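Pullulanase (PDB 2YOC) is an endo-acting alpha-glucosidase of the alpha-amylase superfamily that hydrolyses alpha-1,6 glucosidic links in pullulan and related dextrins. Local coordinates at residues Tyr593-Ala599 with Thr630-Ser635; Ser61-Leu67 with Trp83-Thr89. All coordinates share one frame. Residues are numbered along the deposited sequence.

Interaction 1 (Tyr593-Ala599 with Thr630-Ser635); sequences YNHTNAA and TCCSDS
His595 lays one face of its imidazole against the vicinal disulfide Cys631-Cys632: Cys631 SG stands 4.0 Å from the ring centroid, 10° off the normal, and Cys632 SG 4.2 Å away. Cys631 and Cys632 take positive phi angles (107° and 48°) and are joined SG to SG at 2.1 Å. With chi1 at p, His595 gives ND1 to Asn594 OD1 (2.6 Å). The backbones form a minimal antiparallel ladder. His595 and Asp634 are a non-hydrogen-bonded pair, CA-CA 4.4 Å; Thr596 and Ser633 are hydrogen-bonded, through Thr596 N to Ser633 O at 3.0 Å and a weak Ser633 N to Thr596 O at 3.5 Å. Ser635 N reaches Asn594 O at 2.9 Å. His595 ends the DVVYNH sequence, the first conserved region of alpha-amylase-type barrels, at the active-site end of the third strand. This two-stranded pair follows barrel strand 586-591, Asn594 ND2 bonding Asp665 just past strand 661-664, while Tyr593 and Ser635 pack on helix 640-655 and Thr596 and Ala599 on helix 608-611.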
loop_
_atom_site.group_PDB
_atom_site.type_symbol
_atom_site.label_atom_id
_atom_site.label_comp_id
_atom_site.label_asym_id
_atom_site.label_seq_id
_atom_site.Cartn_x
_atom_site.Cartn_y
_atom_site.Cartn_z
ATOM N N TYR B 593 16.355 -27.999 23.796
ATOM C CA TYR B 593 17.752 -27.664 23.964
ATOM C C TYR B 593 17.986 -26.199 24.318
ATOM O O TYR B 593 19.110 -25.835 24.674
ATOM C CB TYR B 593 18.573 -28.095 22.743
ATOM C CG TYR B 593 18.587 -29.594 22.560
ATOM C CD1 TYR B 593 19.372 -30.409 23.371
ATOM C CD2 TYR B 593 17.807 -30.202 21.578
ATOM C CE1 TYR B 593 19.356 -31.794 23.232
ATOM C CE2 TYR B 593 17.832 -31.584 21.389
ATOM C CZ TYR B 593 18.585 -32.379 22.241
ATOM O OH TYR B 593 18.581 -33.739 22.093
ATOM N N ASN B 594 16.929 -25.364 24.247
ATOM C CA ASN B 594 17.015 -23.917 24.493
ATOM C C ASN B 594 17.405 -23.514 25.915
ATOM O O ASN B 594 18.017 -22.455 26.107
ATOM C CB ASN B 594 15.763 -23.192 24.013
ATOM C CG ASN B 594 14.533 -23.555 24.782
ATOM O OD1 ASN B 594 14.375 -23.186 25.946
ATOM N ND2 ASN B 594 13.635 -24.288 24.157
ATOM N N HIS B 595 17.084 -24.376 26.895
ATOM C CA HIS B 595 17.391 -24.141 28.291
ATOM C C HIS B 595 17.738 -25.433 29.024
ATOM O O HIS B 595 17.519 -26.532 28.514
ATOM C CB HIS B 595 16.213 -23.425 28.988
ATOM C CG HIS B 595 14.957 -24.251 29.210
ATOM N ND1 HIS B 595 13.906 -24.240 28.299
ATOM C CD2 HIS B 595 14.578 -24.989 30.283
ATOM C CE1 HIS B 595 12.957 -25.000 28.824
ATOM N NE2 HIS B 595 13.319 -25.489 30.007
ATOM N N THR B 596 18.273 -25.282 30.230
ATOM C CA THR B 596 18.552 -26.348 31.177
ATOM C C THR B 596 17.585 -26.052 32.327
ATOM O O THR B 596 17.134 -24.898 32.419
ATOM C CB THR B 596 20.004 -26.278 31.638
ATOM O OG1 THR B 596 20.264 -25.009 32.260
ATOM C CG2 THR B 596 20.983 -26.538 30.501
ATOM N N ASN B 597 17.236 -27.049 33.185
ATOM C CA ASN B 597 16.303 -26.757 34.276
ATOM C C ASN B 597 16.910 -25.789 35.341
ATOM O O ASN B 597 16.171 -25.014 35.959
ATOM C CB ASN B 597 15.723 -28.032 34.884
ATOM C CG ASN B 597 14.780 -27.798 36.033
ATOM O OD1 ASN B 597 13.623 -27.408 35.878
ATOM N ND2 ASN B 597 15.268 -28.013 37.214
ATOM N N ALA B 598 18.260 -25.800 35.493
ATOM C CA ALA B 598 19.023 -24.980 36.439
ATOM C C ALA B 598 20.509 -24.825 36.055
ATOM O O ALA B 598 21.021 -25.501 35.147
ATOM C CB ALA B 598 18.915 -25.575 37.823
ATOM N N ALA B 599 21.185 -23.903 36.760
ATOM C CA ALA B 599 22.606 -23.591 36.641
ATOM C C ALA B 599 23.133 -23.286 38.052
ATOM O O ALA B 599 22.401 -23.464 39.026
ATOM C CB ALA B 599 22.808 -22.406 35.712
ATOM N N THR B 630 14.007 -17.704 27.951
ATOM C CA THR B 630 13.205 -18.874 27.611
ATOM C C THR B 630 12.264 -19.288 28.735
ATOM O O THR B 630 11.318 -20.021 28.488
ATOM C CB THR B 630 14.134 -20.065 27.245
ATOM O OG1 THR B 630 14.786 -20.533 28.418
ATOM C CG2 THR B 630 15.167 -19.712 26.184
ATOM N N CYS B 631 12.502 -18.746 29.942
ATOM C CA CYS B 631 12.074 -19.065 31.310
ATOM C C CYS B 631 13.403 -19.609 31.756
ATOM O O CYS B 631 14.322 -19.777 30.935
ATOM C CB CYS B 631 11.039 -20.199 31.344
ATOM S SG CYS B 631 11.720 -21.863 30.949
ATOM N N CYS B 632 13.451 -20.116 32.959
ATOM C CA CYS B 632 14.552 -20.982 33.341
ATOM C C CYS B 632 16.003 -20.523 33.014
ATOM O O CYS B 632 16.320 -19.339 33.131
ATOM C CB CYS B 632 14.252 -22.385 32.807
ATOM S SG CYS B 632 12.475 -22.744 32.655
ATOM N N SER B 633 16.875 -21.464 32.640
ATOM C CA SER B 633 18.290 -21.200 32.431
ATOM C C SER B 633 18.722 -21.338 30.996
ATOM O O SER B 633 19.042 -22.428 30.530
ATOM C CB SER B 633 19.123 -22.061 33.380
ATOM O OG SER B 633 18.670 -21.901 34.721
ATOM N N ASP B 634 18.729 -20.211 30.299
ATOM C CA ASP B 634 19.079 -20.129 28.890
ATOM C C ASP B 634 20.396 -20.823 28.551
ATOM O O ASP B 634 21.451 -20.426 29.042
ATOM C CB ASP B 634 19.136 -18.656 28.401
ATOM C CG ASP B 634 17.839 -17.841 28.403
ATOM O OD1 ASP B 634 16.798 -18.363 28.891
ATOM O OD2 ASP B 634 17.876 -16.666 27.948
ATOM N N SER B 635 20.323 -21.848 27.684
ATOM C CA SER B 635 21.477 -22.568 27.192
ATOM C C SER B 635 22.099 -21.771 26.052
ATOM O O SER B 635 21.472 -20.833 25.540
ATOM C CB SER B 635 21.046 -23.937 26.704
ATOM O OG SER B 635 20.308 -23.824 25.501
HETATM O O HOH W 1 15.712 -22.527 35.761
#

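Interaction 2 (Ser61-Leu67 with Trp83-Thr89); sequences SSKNLYL and WNDVSTT
Tyr66, Thr88 and Trp83 bury the most surface here and show how a loop without regular structure can fasten itself to a strand in two places. Strand 63-67 is extended, and 83-89 returns alongside it in roughly the opposite direction, with Asn64 and Thr89 nearest at one end (CA-CA 4.6 Å) and Tyr66 and Trp83 at the other (6.7 Å). Thr88 occupies the centre of an inverse gamma turn (phi/psi -79/55) in which Thr89 N bonds Ser87 O at 2.9 Å. The turn directs Thr88 O at the strand, where it accepts Leu65 N at 3.3 Å and lies 3.3 Å from Asn64 CA; Thr89 CA adds a CH···O contact with Lys63 O at 3.4 Å. Leu65 N is available because Asn64 and Tyr66, the alternate residues, pair with strand 110-117. The methyl Thr88 CG2 meets Leu67 CD1 at 3.8 Å.

At the other end, Tyr66 (chi1 t) points toward the loop, and Trp83 (chi1 t, chi2 -95°) turns the edge of its six-membered ring onto the tyrosine face: an edge-to-face pair, centroids 4.7 Å apart, planes at 61°, Tyr66 CG to Trp83 CE3 3.5 Å. Arg116 adds a cation-pi contact to Trp83, which also stacks on Trp83 of a neighbouring subunit. The site belongs to the pullulanase-associated domain of the transthyretin clan, where an outer strand of an antiparallel sheet is flanked by an irregular loop that carries a gamma turn and supplies Trp83 to the aromatic pair with Tyr66.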
loop_
_atom_site.group_PDB
_atom_site.type_symbol
_atom_site.label_atom_id
_atom_site.label_comp_id
_atom_site.label_asym_id
_atom_site.label_seq_id
_atom_site.Cartn_x
_atom_site.Cartn_y
_atom_site.Cartn_z
ATOM N N SER B 61 20.741 16.069 51.750
ATOM C CA SER B 61 19.341 16.504 51.887
ATOM C C SER B 61 18.435 15.680 50.961
ATOM O O SER B 61 17.433 15.121 51.406
ATOM C CB SER B 61 19.199 17.987 51.539
ATOM O OG SER B 61 20.291 18.786 51.961
ATOM N N SER B 62 18.834 15.573 49.682
ATOM C CA SER B 62 18.156 14.847 48.606
ATOM C C SER B 62 17.923 13.355 48.919
ATOM O O SER B 62 16.972 12.775 48.395
ATOM C CB SER B 62 18.921 15.020 47.295
ATOM O OG SER B 62 20.287 14.647 47.413
ATOM N N LYS B 63 18.776 12.762 49.791
ATOM C CA LYS B 63 18.732 11.365 50.230
ATOM C C LYS B 63 17.600 11.125 51.225
ATOM O O LYS B 63 17.452 11.883 52.190
ATOM C CB LYS B 63 20.092 10.934 50.816
ATOM C CG LYS B 63 21.041 10.257 49.824
ATOM C CD LYS B 63 21.546 11.185 48.725
ATOM C CE LYS B 63 22.521 10.502 47.818
ATOM N NZ LYS B 63 23.158 11.470 46.896
ATOM N N ASN B 64 16.787 10.082 50.962
ATOM C CA ASN B 64 15.626 9.702 51.777
ATOM C C ASN B 64 15.240 8.232 51.623
ATOM O O ASN B 64 15.449 7.640 50.565
ATOM C CB ASN B 64 14.414 10.592 51.452
ATOM C CG ASN B 64 13.985 10.561 50.001
ATOM O OD1 ASN B 64 14.746 10.901 49.089
ATOM N ND2 ASN B 64 12.735 10.199 49.762
ATOM N N LEU B 65 14.638 7.654 52.660
ATOM C CA LEU B 65 14.201 6.266 52.585
ATOM C C LEU B 65 12.697 6.174 52.501
ATOM O O LEU B 65 12.006 6.701 53.378
ATOM C CB LEU B 65 14.642 5.442 53.807
ATOM C CG LEU B 65 16.039 5.592 54.354
ATOM C CD1 LEU B 65 16.205 4.700 55.537
ATOM C CD2 LEU B 65 17.099 5.272 53.303
ATOM N N TYR B 66 12.180 5.460 51.484
ATOM C CA TYR B 66 10.743 5.202 51.439
ATOM C C TYR B 66 10.551 3.939 52.282
ATOM O O TYR B 66 10.941 2.841 51.865
ATOM C CB TYR B 66 10.168 5.054 50.010
ATOM C CG TYR B 66 8.678 4.760 50.004
ATOM C CD1 TYR B 66 7.745 5.765 50.259
ATOM C CD2 TYR B 66 8.202 3.474 49.771
ATOM C CE1 TYR B 66 6.375 5.492 50.286
ATOM C CE2 TYR B 66 6.834 3.192 49.785
ATOM C CZ TYR B 66 5.924 4.206 50.037
ATOM O OH TYR B 66 4.577 3.928 50.038
ATOM N N LEU B 67 10.051 4.129 53.511
ATOM C CA LEU B 67 9.815 3.067 54.486
ATOM C C LEU B 67 8.313 2.766 54.569
ATOM O O LEU B 67 7.495 3.690 54.473
ATOM C CB LEU B 67 10.436 3.455 55.832
ATOM C CG LEU B 67 11.971 3.579 55.828
ATOM C CD1 LEU B 67 12.429 4.708 56.716
ATOM C CD2 LEU B 67 12.637 2.285 56.232
ATOM N N TRP B 83 4.536 8.537 48.876
ATOM C CA TRP B 83 5.714 8.180 48.081
ATOM C C TRP B 83 6.465 9.469 47.743
ATOM O O TRP B 83 7.696 9.455 47.709
ATOM C CB TRP B 83 5.322 7.406 46.801
ATOM C CG TRP B 83 6.448 7.230 45.812
ATOM C CD1 TRP B 83 6.727 8.026 44.742
ATOM C CD2 TRP B 83 7.478 6.238 45.852
ATOM N NE1 TRP B 83 7.861 7.583 44.107
ATOM C CE2 TRP B 83 8.339 6.481 44.763
ATOM C CE3 TRP B 83 7.738 5.139 46.683
ATOM C CZ2 TRP B 83 9.455 5.685 44.500
ATOM C CZ3 TRP B 83 8.843 4.350 46.419
ATOM C CH2 TRP B 83 9.689 4.627 45.341
ATOM N N ASN B 84 5.717 10.587 47.515
ATOM C CA ASN B 84 6.268 11.918 47.235
ATOM C C ASN B 84 6.953 12.520 48.466
ATOM O O ASN B 84 7.723 13.477 48.321
ATOM C CB ASN B 84 5.210 12.873 46.658
ATOM C CG ASN B 84 5.201 12.955 45.139
ATOM O OD1 ASN B 84 6.243 13.079 44.481
ATOM N ND2 ASN B 84 4.013 12.949 44.546
ATOM N N ASP B 85 6.709 11.933 49.669
ATOM C CA ASP B 85 7.329 12.355 50.922
ATOM C C ASP B 85 8.823 12.022 50.967
ATOM O O ASP B 85 9.227 10.870 51.179
ATOM C CB ASP B 85 6.589 11.800 52.145
ATOM C CG ASP B 85 7.001 12.464 53.440
ATOM O OD1 ASP B 85 6.632 13.648 53.646
ATOM O OD2 ASP B 85 7.717 11.817 54.229
ATOM N N VAL B 86 9.630 13.067 50.749
ATOM C CA VAL B 86 11.092 13.057 50.759
ATOM C C VAL B 86 11.567 13.484 52.191
ATOM O O VAL B 86 12.773 13.526 52.451
ATOM C CB VAL B 86 11.626 13.961 49.590
ATOM C CG1 VAL B 86 13.149 14.093 49.586
ATOM C CG2 VAL B 86 11.144 13.449 48.231
ATOM N N SER B 87 10.606 13.723 53.133
ATOM C CA SER B 87 10.853 14.147 54.525
ATOM C C SER B 87 11.748 13.217 55.380
ATOM O O SER B 87 12.341 13.683 56.357
ATOM C CB SER B 87 9.539 14.449 55.245
ATOM O OG SER B 87 9.014 13.326 55.939
ATOM N N THR B 88 11.840 11.917 55.017
ATOM C CA THR B 88 12.641 10.900 55.715
ATOM C C THR B 88 14.140 11.023 55.336
ATOM O O THR B 88 14.764 10.052 54.900
ATOM C CB THR B 88 12.019 9.495 55.515
ATOM O OG1 THR B 88 10.596 9.600 55.445
ATOM C CG2 THR B 88 12.421 8.510 56.603
ATOM N N THR B 89 14.703 12.239 55.520
ATOM C CA THR B 89 16.101 12.605 55.254
ATOM C C THR B 89 17.047 11.950 56.282
ATOM O O THR B 89 16.567 11.452 57.311
ATOM C CB THR B 89 16.270 14.137 55.218
ATOM O OG1 THR B 89 15.858 14.711 56.467
ATOM C CG2 THR B 89 15.555 14.778 54.043
#

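How the interactions relate
Two loop closures of different size come one after the other along the chain, neither nested nor crossed. Interaction 2 is met first: near the N terminus it brings 83-89 back to strand 63-68 across 15 intervening residues, within the associated domain, the centre of the contact about 43 Å from the centre of the chain. Several domains later, interaction 1 closes a 30-residue excursion between barrel strand 586-591 and helix 640-655, its centre about 9 Å from that point. Interactions 1 and 2 have centres about 40 Å apart and nearest atoms about 28 Å apart, without touching. One joins a loop to an outer strand of the associated domain, the other ties two segments beside the barrel strands.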